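Local coordinates for protein HIAXHD3 (Humicola insolens, PDB 3ZXK) that removes alpha-L-arabinofuranosyl groups as a family 43 glycoside hydrolase, probably from the side chains of arabinoxylan, at residues S27-Y31 with V44-L50; R106-S112 with N130-T136. All coordinates share one frame; numbering follows the deposited sequence.

Contact 1 (27-31 with 44-50) and contact 2 (106-112 with 130-136) belong to the family 43 catalytic domain, whose fold is a five-bladed beta-propeller. They come in series along the chain. Contact 1 joins the two middle strands of the first four-stranded blade. Contact 2 joins the last two strands of the second. Their centres are 22 Å apart and their nearest atoms about 4 Å, without touching. The blades are still tied together. The loop between the segments of contact 2 supplies Gly122 and Glu123, which bind Tyr30 and Lys46 of contact 1. In return, Thr57 of strand 54-58 binds Trp131 of contact 2.

Contact 1: S27-Y31 with V44-L50; sequences SVFYY and VLKSYDL
Leu50 CG sits almost exactly over the centre of the Phe29 ring, 3.7 Å from the centroid and 5° off the ring normal, a CH-pi contact. Leu50 has a positive phi (67°), and its side chain turns back over one face of the Phe29 ring, with CD2 nearest Phe29 CD1. The two strands are the antiparallel middle pair of the first propeller blade. Phe29 with Ser47 and Tyr31 with Leu45 are hydrogen-bonded pairs, each with two backbone bonds. Tyr30 with Lys46 between them is a non-hydrogen-bonded pair. With CG anti to the backbone N (chi1 178°), the Tyr31 ring runs alongside Leu45 and turns one face to Leu45 CD1, 3.8 Å from Tyr31 CD1. Val28, Tyr30 and Lys46 occupy the other face of the sheet. There Val28 CG1 packs on Lys46 CG at 3.8 Å. The extended lysine takes NZ to Tyr48 OH at 3.1 Å. Glu123 spans both groups, OE1 to Lys46 NZ as a salt bridge and OE2 to Tyr48 OH; Glu314 also pairs with NZ. A water links this NZ to Tyr30 OH, which also bonds Gly122 O. A second water donates to Ser27 O at 2.7 Å and to Tyr48 O at 2.6 Å.

Contact 2: R106-S112 with N130-T136; sequences RTYLWTS and NWQHTAT
Leu109 O accepts two backbone N-H groups. Thr134 N donates to Leu109 O at 2.8 Å. Ala135 N donates weakly to Leu109 O at 3.4 Å. Both residues face Leu109, which makes a classic beta bulge in this antiparallel pair. His133 CD2 also lies close to Leu109 O, which sits at the edge of the imidazole. Past the bulge, Thr111 and Gln132 exchange two backbone bonds. Thr111 OG1, turned between its own N and carbonyl carbon (chi1 63°), reaches Thr134 OG1 at 2.7 Å; either may donate. Thr111 OG1 also bonds Arg96 NH1. On the other face of the sheet, Trp110, Tyr108 and His133 form an aromatic cluster. His133 CB lies over the six-membered ring of Trp110, 4.0 Å from its centroid. The rings of Trp110 and His133 are oblique, with planes at 36°. Replacing Trp110 with an alanine would probably open a gap beneath His133 and leave Asn64 OD1 without the indole N-H. At the far end, Ser112 OG accepts from Asn130 N at 2.9 Å, nearly straight at 175°. Ser112 CB rests over the face of the Trp131 indole, nearest the CD2-CE2 bond, 3.6 Å from the centroid of the six-membered ring. Strand 132-137 is an edge strand of the second propeller blade; strand 106-113 lies between it and strand 96-103, against whose Tyr98 and Tyr100 Leu109 packs.

Contact 1: S27-Y31 with V44-L50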
ATOM      1  N   SER A  27     -10.423   0.913  21.700  1.00  8.24           N
ATOM      2  CA  SER A  27      -9.414  -0.138  21.796  1.00  8.67           C
ATOM      3  C   SER A  27      -8.697  -0.476  20.476  1.00  7.37           C
ATOM      4  O   SER A  27      -7.806  -1.324  20.439  1.00  7.90           O
ATOM      5  CB  SER A  27     -10.070  -1.401  22.374  1.00 10.26           C
ATOM      6  OG  SER A  27     -10.567  -1.103  23.654  1.00 15.62           O
ATOM      7  N   VAL A  28      -9.058   0.207  19.395  1.00  5.53           N
ATOM      8  CA  VAL A  28      -8.587  -0.178  18.072  1.00  5.22           C
ATOM      9  C   VAL A  28      -7.751   0.919  17.427  1.00  4.56           C
ATOM     10  O   VAL A  28      -8.131   2.098  17.450  1.00  4.85           O
ATOM     11  CB  VAL A  28      -9.767  -0.527  17.115  1.00  5.46           C
ATOM     12  CG1 VAL A  28      -9.200  -0.971  15.772  1.00  5.89           C
ATOM     13  CG2 VAL A  28     -10.656  -1.602  17.725  1.00  6.10           C
ATOM     14  N   PHE A  29      -6.624   0.520  16.851  1.00  4.25           N
ATOM     15  CA  PHE A  29      -5.805   1.450  16.059  1.00  4.01           C
ATOM     16  C   PHE A  29      -6.080   1.194  14.588  1.00  4.32           C
ATOM     17  O   PHE A  29      -6.187   0.037  14.145  1.00  5.04           O
ATOM     18  CB  PHE A  29      -4.317   1.209  16.288  1.00  4.31           C
ATOM     19  CG  PHE A  29      -3.885   1.349  17.714  1.00  4.62           C
ATOM     20  CD1 PHE A  29      -3.521   2.613  18.220  1.00  5.40           C
ATOM     21  CD2 PHE A  29      -3.789   0.239  18.556  1.00  4.92           C
ATOM     22  CE1 PHE A  29      -3.096   2.768  19.536  1.00  5.53           C
ATOM     23  CE2 PHE A  29      -3.360   0.398  19.889  1.00  5.85           C
ATOM     24  CZ  PHE A  29      -3.011   1.662  20.371  1.00  6.17           C
ATOM     25  N   TYR A  30      -6.138   2.268  13.821  1.00  4.79           N
ATOM     26  CA  TYR A  30      -6.338   2.223  12.368  1.00  4.80           C
ATOM     27  C   TYR A  30      -5.178   2.895  11.657  1.00  4.71           C
ATOM     28  O   TYR A  30      -4.615   3.847  12.173  1.00  5.25           O
ATOM     29  CB  TYR A  30      -7.663   2.884  11.973  1.00  5.40           C
ATOM     30  CG  TYR A  30      -8.862   2.083  12.414  1.00  5.82           C
ATOM     31  CD1 TYR A  30      -9.236   0.919  11.735  1.00  6.06           C
ATOM     32  CD2 TYR A  30      -9.593   2.463  13.535  1.00  5.82           C
ATOM     33  CE1 TYR A  30     -10.320   0.174  12.156  1.00  6.63           C
ATOM     34  CE2 TYR A  30     -10.684   1.728  13.966  1.00  6.35           C
ATOM     35  CZ  TYR A  30     -11.045   0.610  13.261  1.00  6.47           C
ATOM     36  OH  TYR A  30     -12.098  -0.151  13.668  1.00  6.62           O
ATOM     37  N   TYR A  31      -4.837   2.390  10.481  1.00  4.34           N
ATOM     38  CA  TYR A  31      -3.636   2.810   9.720  1.00  4.12           C
ATOM     39  C   TYR A  31      -4.102   2.901   8.289  1.00  4.31           C
ATOM     40  O   TYR A  31      -4.684   1.944   7.760  1.00  4.74           O
ATOM     41  CB  TYR A  31      -2.629   1.673   9.866  1.00  4.14           C
ATOM     42  CG  TYR A  31      -1.279   1.725   9.183  1.00  4.79           C
ATOM     43  CD1 TYR A  31      -1.148   1.915   7.802  1.00  4.90           C
ATOM     44  CD2 TYR A  31      -0.131   1.471   9.927  1.00  6.49           C
ATOM     45  CE1 TYR A  31       0.102   1.871   7.183  1.00  4.16           C
ATOM     46  CE2 TYR A  31       1.110   1.444   9.314  1.00  5.74           C
ATOM     47  CZ  TYR A  31       1.227   1.631   7.963  1.00  4.92           C
ATOM     48  OH  TYR A  31       2.507   1.577   7.459  1.00  5.60           O
ATOM     49  N   VAL A  44      -6.977   0.374   4.633  1.00  4.28           N
ATOM     50  CA  VAL A  44      -7.050   0.594   6.073  1.00  4.41           C
ATOM     51  C   VAL A  44      -6.667  -0.717   6.759  1.00  4.21           C
ATOM     52  O   VAL A  44      -7.254  -1.774   6.456  1.00  4.69           O
ATOM     53  CB  VAL A  44      -8.463   1.004   6.545  1.00  4.86           C
ATOM     54  CG1 VAL A  44      -8.493   1.288   8.041  1.00  6.03           C
ATOM     55  CG2 VAL A  44      -8.932   2.265   5.814  1.00  5.26           C
ATOM     56  N   LEU A  45      -5.694  -0.626   7.664  1.00  4.32           N
ATOM     57  CA  LEU A  45      -5.305  -1.741   8.522  1.00  4.16           C
ATOM     58  C   LEU A  45      -5.770  -1.495   9.932  1.00  4.19           C
ATOM     59  O   LEU A  45      -5.950  -0.338  10.360  1.00  3.80           O
ATOM     60  CB  LEU A  45      -3.789  -1.958   8.506  1.00  4.98           C
ATOM     61  CG  LEU A  45      -3.063  -1.869   7.145  1.00  7.18           C
ATOM     62  CD1 LEU A  45      -1.561  -1.883   7.395  1.00  8.60           C
ATOM     63  CD2 LEU A  45      -3.475  -3.010   6.238  1.00  9.04           C
ATOM     64  N   LYS A  46      -5.958  -2.593  10.663  1.00  4.48           N
ATOM     65  CA  LYS A  46      -6.440  -2.553  12.023  1.00  4.73           C
ATOM     66  C   LYS A  46      -5.462  -3.302  12.934  1.00  4.73           C
ATOM     67  O   LYS A  46      -4.879  -4.326  12.529  1.00  4.83           O
ATOM     68  CB  LYS A  46      -7.801  -3.237  12.039  1.00  6.43           C
ATOM     69  CG  LYS A  46      -8.296  -3.713  13.366  1.00  8.75           C
ATOM     70  CD  LYS A  46      -9.598  -4.467  13.232  1.00 10.20           C
ATOM     71  CE  LYS A  46     -10.164  -4.674  14.625  1.00 12.69           C
ATOM     72  NZ  LYS A  46     -11.495  -5.324  14.582  1.00 15.64           N
ATOM     73  N   SER A  47      -5.296  -2.784  14.146  1.00  4.54           N
ATOM     74  CA  SER A  47      -4.491  -3.417  15.194  0.57  4.98           C
ATOM     75  C   SER A  47      -5.046  -3.137  16.576  1.00  5.14           C
ATOM     76  O   SER A  47      -5.664  -2.124  16.784  1.00  5.33           O
ATOM     77  CB  SER A  47      -3.055  -2.898  15.165  0.57  5.26           C
ATOM     78  OG  SER A  47      -2.279  -3.618  16.094  0.57  4.82           O
ATOM     79  N   TYR A  48      -4.747  -4.017  17.519  1.00  5.38           N
ATOM     80  CA  TYR A  48      -5.091  -3.776  18.915  1.00  5.47           C
ATOM     81  C   TYR A  48      -3.876  -3.339  19.729  1.00  5.80           C
ATOM     82  O   TYR A  48      -4.014  -2.916  20.885  1.00  6.46           O
ATOM     83  CB  TYR A  48      -5.734  -5.015  19.543  1.00  5.85           C
ATOM     84  CG  TYR A  48      -7.066  -5.382  18.961  1.00  6.64           C
ATOM     85  CD1 TYR A  48      -8.215  -4.673  19.304  1.00  8.07           C
ATOM     86  CD2 TYR A  48      -7.191  -6.457  18.052  1.00  7.85           C
ATOM     87  CE1 TYR A  48      -9.457  -5.037  18.773  1.00  9.63           C
ATOM     88  CE2 TYR A  48      -8.427  -6.816  17.518  1.00 10.10           C
ATOM     89  CZ  TYR A  48      -9.546  -6.094  17.881  1.00 10.77           C
ATOM     90  OH  TYR A  48     -10.774  -6.441  17.364  1.00 13.28           O
ATOM     91  N   ASP A  49      -2.688  -3.412  19.118  1.00  5.75           N
ATOM     92  CA  ASP A  49      -1.445  -3.168  19.846  1.00  6.24           C
ATOM     93  C   ASP A  49      -0.372  -2.374  19.102  1.00  6.08           C
ATOM     94  O   ASP A  49       0.706  -2.230  19.640  1.00  6.85           O
ATOM     95  CB  ASP A  49      -0.854  -4.511  20.335  1.00  7.69           C
ATOM     96  CG  ASP A  49      -0.552  -5.487  19.192  1.00  8.93           C
ATOM     97  OD1 ASP A  49      -0.681  -5.103  18.004  1.00  7.77           O
ATOM     98  OD2 ASP A  49      -0.218  -6.659  19.489  1.00 12.40           O
ATOM     99  N   LEU A  50      -0.700  -1.826  17.925  1.00  5.96           N
ATOM    100  CA  LEU A  50       0.253  -1.138  17.027  1.00  6.15           C
ATOM    101  C   LEU A  50       1.296  -2.036  16.410  1.00  6.83           C
ATOM    102  O   LEU A  50       2.144  -1.569  15.634  1.00  7.30           O
ATOM    103  CB  LEU A  50       0.937   0.071  17.694  1.00  6.93           C
ATOM    104  CG  LEU A  50       0.091   1.284  18.037  1.00  7.39           C
ATOM    105  CD1 LEU A  50       0.894   2.289  18.844  1.00  8.68           C
ATOM    106  CD2 LEU A  50      -0.421   1.926  16.762  1.00  6.60           C
TER
HETATM  107  O   HOH W   1      -6.239  -2.583  22.279  1.00  7.90           O
HETATM  108  O   HOH W   2     -12.789  -2.898  13.122  1.00 11.43           O

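Contact 2: R106-S112 with N130-T136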
ATOM      1  N   ARG A 106      -6.815  18.019  -7.634  1.00  9.75           N
ATOM      2  CA  ARG A 106      -8.106  18.173  -6.909  1.00  9.94           C
ATOM      3  C   ARG A 106      -8.116  17.239  -5.710  1.00  7.94           C
ATOM      4  O   ARG A 106      -7.493  16.191  -5.751  1.00  7.73           O
ATOM      5  CB  ARG A 106      -9.313  17.815  -7.772  1.00 10.77           C
ATOM      6  CG  ARG A 106      -9.428  18.597  -9.060  1.00 14.48           C
ATOM      7  CD  ARG A 106     -10.659  18.156  -9.835  1.00 18.66           C
ATOM      8  NE  ARG A 106     -11.800  19.038  -9.598  1.00 24.16           N
ATOM      9  CZ  ARG A 106     -12.977  18.913 -10.215  1.00 27.76           C
ATOM     10  NH1 ARG A 106     -13.164  17.930 -11.088  1.00 31.91           N
ATOM     11  NH2 ARG A 106     -13.970  19.759  -9.960  1.00 33.28           N
ATOM     12  N   THR A 107      -8.873  17.588  -4.675  1.00  7.28           N
ATOM     13  CA  THR A 107      -8.918  16.800  -3.465  1.00  6.43           C
ATOM     14  C   THR A 107     -10.255  16.073  -3.379  1.00  6.29           C
ATOM     15  O   THR A 107     -11.314  16.688  -3.530  1.00  7.48           O
ATOM     16  CB  THR A 107      -8.696  17.705  -2.241  1.00  6.73           C
ATOM     17  OG1 THR A 107      -7.422  18.333  -2.370  1.00  8.61           O
ATOM     18  CG2 THR A 107      -8.698  16.872  -0.948  1.00  6.57           C
ATOM     19  N   TYR A 108     -10.194  14.765  -3.140  1.00  4.68           N
ATOM     20  CA  TYR A 108     -11.377  13.897  -3.161  1.00  4.35           C
ATOM     21  C   TYR A 108     -11.665  13.434  -1.749  1.00  4.09           C
ATOM     22  O   TYR A 108     -10.718  13.087  -1.021  1.00  4.81           O
ATOM     23  CB  TYR A 108     -11.111  12.669  -4.046  1.00  5.07           C
ATOM     24  CG  TYR A 108     -10.934  13.046  -5.488  1.00  6.05           C
ATOM     25  CD1 TYR A 108      -9.688  13.468  -5.990  1.00  6.48           C
ATOM     26  CD2 TYR A 108     -12.015  12.994  -6.365  1.00  7.02           C
ATOM     27  CE1 TYR A 108      -9.536  13.844  -7.317  1.00  8.12           C
ATOM     28  CE2 TYR A 108     -11.868  13.342  -7.709  1.00  8.50           C
ATOM     29  CZ  TYR A 108     -10.633  13.771  -8.173  1.00  8.77           C
ATOM     30  OH  TYR A 108     -10.501  14.134  -9.496  1.00 10.88           O
ATOM     31  N   LEU A 109     -12.942  13.483  -1.350  1.00  3.83           N
ATOM     32  CA  LEU A 109     -13.382  12.973  -0.067  1.00  3.61           C
ATOM     33  C   LEU A 109     -14.205  11.720  -0.270  1.00  3.78           C
ATOM     34  O   LEU A 109     -15.186  11.736  -1.008  1.00  4.11           O
ATOM     35  CB  LEU A 109     -14.253  14.005   0.659  1.00  3.93           C
ATOM     36  CG  LEU A 109     -14.986  13.482   1.880  1.00  4.21           C
ATOM     37  CD1 LEU A 109     -14.010  12.967   2.939  1.00  4.08           C
ATOM     38  CD2 LEU A 109     -15.875  14.599   2.424  1.00  5.27           C
ATOM     39  N   TRP A 110     -13.779  10.639   0.382  1.00  3.46           N
ATOM     40  CA  TRP A 110     -14.545   9.404   0.435  1.00  3.50           C
ATOM     41  C   TRP A 110     -14.890   9.124   1.871  1.00  3.35           C
ATOM     42  O   TRP A 110     -14.040   9.326   2.764  1.00  3.43           O
ATOM     43  CB  TRP A 110     -13.719   8.250  -0.110  1.00  3.93           C
ATOM     44  CG  TRP A 110     -13.653   8.173  -1.612  1.00  4.14           C
ATOM     45  CD1 TRP A 110     -12.900   8.969  -2.493  1.00  5.36           C
ATOM     46  CD2 TRP A 110     -14.382   7.224  -2.450  1.00  4.78           C
ATOM     47  NE1 TRP A 110     -13.101   8.570  -3.788  1.00  5.23           N
ATOM     48  CE2 TRP A 110     -14.002   7.509  -3.826  1.00  5.28           C
ATOM     49  CE3 TRP A 110     -15.291   6.197  -2.197  1.00  5.61           C
ATOM     50  CZ2 TRP A 110     -14.518   6.777  -4.899  1.00  5.81           C
ATOM     51  CZ3 TRP A 110     -15.813   5.469  -3.274  1.00  6.21           C
ATOM     52  CH2 TRP A 110     -15.422   5.743  -4.597  1.00  6.58           C
ATOM     53  N   THR A 111     -16.145   8.739   2.140  1.00  3.41           N
ATOM     54  CA  THR A 111     -16.540   8.477   3.531  1.00  3.56           C
ATOM     55  C   THR A 111     -17.224   7.129   3.671  1.00  3.59           C
ATOM     56  O   THR A 111     -17.768   6.601   2.716  1.00  3.86           O
ATOM     57  CB  THR A 111     -17.482   9.555   4.117  1.00  3.94           C
ATOM     58  OG1 THR A 111     -18.692   9.563   3.370  1.00  4.99           O
ATOM     59  CG2 THR A 111     -16.837  10.962   4.069  1.00  4.17           C
ATOM     60  N   SER A 112     -17.206   6.594   4.884  1.00  3.88           N
ATOM     61  CA  SER A 112     -17.946   5.383   5.218  1.00  4.28           C
ATOM     62  C   SER A 112     -18.534   5.505   6.610  1.00  4.70           C
ATOM     63  O   SER A 112     -17.886   6.038   7.502  1.00  4.70           O
ATOM     64  CB  SER A 112     -17.008   4.158   5.201  1.00  4.64           C
ATOM     65  OG  SER A 112     -17.693   2.986   5.683  1.00  5.00           O
ATOM     66  N   ASN A 130     -18.658   0.866   3.963  1.00  5.92           N
ATOM     67  CA  ASN A 130     -19.350   1.154   2.727  1.00  6.20           C
ATOM     68  C   ASN A 130     -18.894   2.511   2.257  1.00  5.02           C
ATOM     69  O   ASN A 130     -19.436   3.509   2.697  1.00  5.89           O
ATOM     70  CB  ASN A 130     -20.862   1.181   2.968  1.00  7.02           C
ATOM     71  CG  ASN A 130     -21.672   1.411   1.699  1.00  9.50           C
ATOM     72  OD1 ASN A 130     -21.125   1.581   0.612  1.00 13.17           O
ATOM     73  ND2 ASN A 130     -22.994   1.439   1.848  1.00 11.76           N
ATOM     74  N   TRP A 131     -17.875   2.548   1.398  1.00  4.65           N
ATOM     75  CA  TRP A 131     -17.254   3.827   1.060  1.00  4.64           C
ATOM     76  C   TRP A 131     -17.871   4.449  -0.160  1.00  5.70           C
ATOM     77  O   TRP A 131     -18.068   3.774  -1.166  1.00  6.86           O
ATOM     78  CB  TRP A 131     -15.777   3.564   0.795  1.00  5.11           C
ATOM     79  CG  TRP A 131     -15.044   3.114   2.023  1.00  4.99           C
ATOM     80  CD1 TRP A 131     -14.851   1.806   2.497  1.00  5.11           C
ATOM     81  CD2 TRP A 131     -14.385   3.981   2.988  1.00  5.05           C
ATOM     82  NE1 TRP A 131     -14.118   1.824   3.645  1.00  5.80           N
ATOM     83  CE2 TRP A 131     -13.805   3.097   3.999  1.00  5.58           C
ATOM     84  CE3 TRP A 131     -14.199   5.362   3.093  1.00  5.11           C
ATOM     85  CZ2 TRP A 131     -13.092   3.605   5.099  1.00  5.66           C
ATOM     86  CZ3 TRP A 131     -13.463   5.871   4.184  1.00  5.64           C
ATOM     87  CH2 TRP A 131     -12.931   5.007   5.168  1.00  5.85           C
ATOM     88  N   GLN A 132     -18.182   5.748  -0.075  1.00  5.81           N
ATOM     89  CA  GLN A 132     -18.765   6.459  -1.219  1.00  6.73           C
ATOM     90  C   GLN A 132     -18.040   7.768  -1.406  1.00  5.62           C
ATOM     91  O   GLN A 132     -17.599   8.383  -0.423  1.00  5.55           O
ATOM     92  CB  GLN A 132     -20.247   6.782  -0.965  1.00  9.47           C
ATOM     93  CG  GLN A 132     -21.144   5.593  -0.632  1.00 12.81           C
ATOM     94  CD  GLN A 132     -21.438   4.713  -1.819  1.00 18.10           C
ATOM     95  OE1 GLN A 132     -21.413   5.160  -2.979  1.00 20.27           O
ATOM     96  NE2 GLN A 132     -21.744   3.442  -1.543  1.00 21.38           N
ATOM     97  N   HIS A 133     -17.964   8.225  -2.653  1.00  5.50           N
ATOM     98  CA  HIS A 133     -17.410   9.537  -2.966  1.00  5.90           C
ATOM     99  C   HIS A 133     -18.375  10.620  -2.501  1.00  6.22           C
ATOM    100  O   HIS A 133     -19.535  10.649  -2.917  1.00  8.37           O
ATOM    101  CB  HIS A 133     -17.178   9.610  -4.457  1.00  6.16           C
ATOM    102  CG  HIS A 133     -16.640  10.923  -4.919  1.00  6.49           C
ATOM    103  ND1 HIS A 133     -17.064  11.521  -6.048  1.00  9.41           N
ATOM    104  CD2 HIS A 133     -15.719  11.775  -4.339  1.00  7.32           C
ATOM    105  CE1 HIS A 133     -16.421  12.690  -6.203  1.00 10.72           C
ATOM    106  NE2 HIS A 133     -15.601  12.852  -5.153  1.00  8.09           N
ATOM    107  N   THR A 134     -17.897  11.504  -1.640  1.00  6.53           N
ATOM    108  CA  THR A 134     -18.765  12.421  -0.916  1.00  7.00           C
ATOM    109  C   THR A 134     -18.560  13.876  -1.376  1.00  7.63           C
ATOM    110  O   THR A 134     -19.504  14.676  -1.401  1.00  9.67           O
ATOM    111  CB  THR A 134     -18.552  12.236   0.619  1.00  7.70           C
ATOM    112  OG1 THR A 134     -18.889  10.889   0.996  1.00  8.23           O
ATOM    113  CG2 THR A 134     -19.357  13.238   1.448  1.00  8.58           C
ATOM    114  N   ALA A 135     -17.339  14.226  -1.744  1.00  6.50           N
ATOM    115  CA  ALA A 135     -17.091  15.585  -2.235  1.00  6.94           C
ATOM    116  C   ALA A 135     -15.805  15.655  -3.018  1.00  6.97           C
ATOM    117  O   ALA A 135     -14.972  14.727  -2.961  1.00  7.51           O
ATOM    118  CB  ALA A 135     -17.089  16.597  -1.080  1.00  7.91           C
ATOM    119  N   THR A 136     -15.670  16.737  -3.784  1.00  7.84           N
ATOM    120  CA  THR A 136     -14.420  17.062  -4.433  1.00  8.79           C
ATOM    121  C   THR A 136     -14.201  18.544  -4.095  1.00  8.81           C
ATOM    122  O   THR A 136     -15.124  19.360  -4.209  1.00  9.77           O
ATOM    123  CB  THR A 136     -14.472  16.841  -5.976  1.00 10.74           C
ATOM    124  OG1 THR A 136     -14.810  15.478  -6.269  1.00 12.03           O
ATOM    125  CG2 THR A 136     -13.128  17.183  -6.636  1.00 11.93           C
TER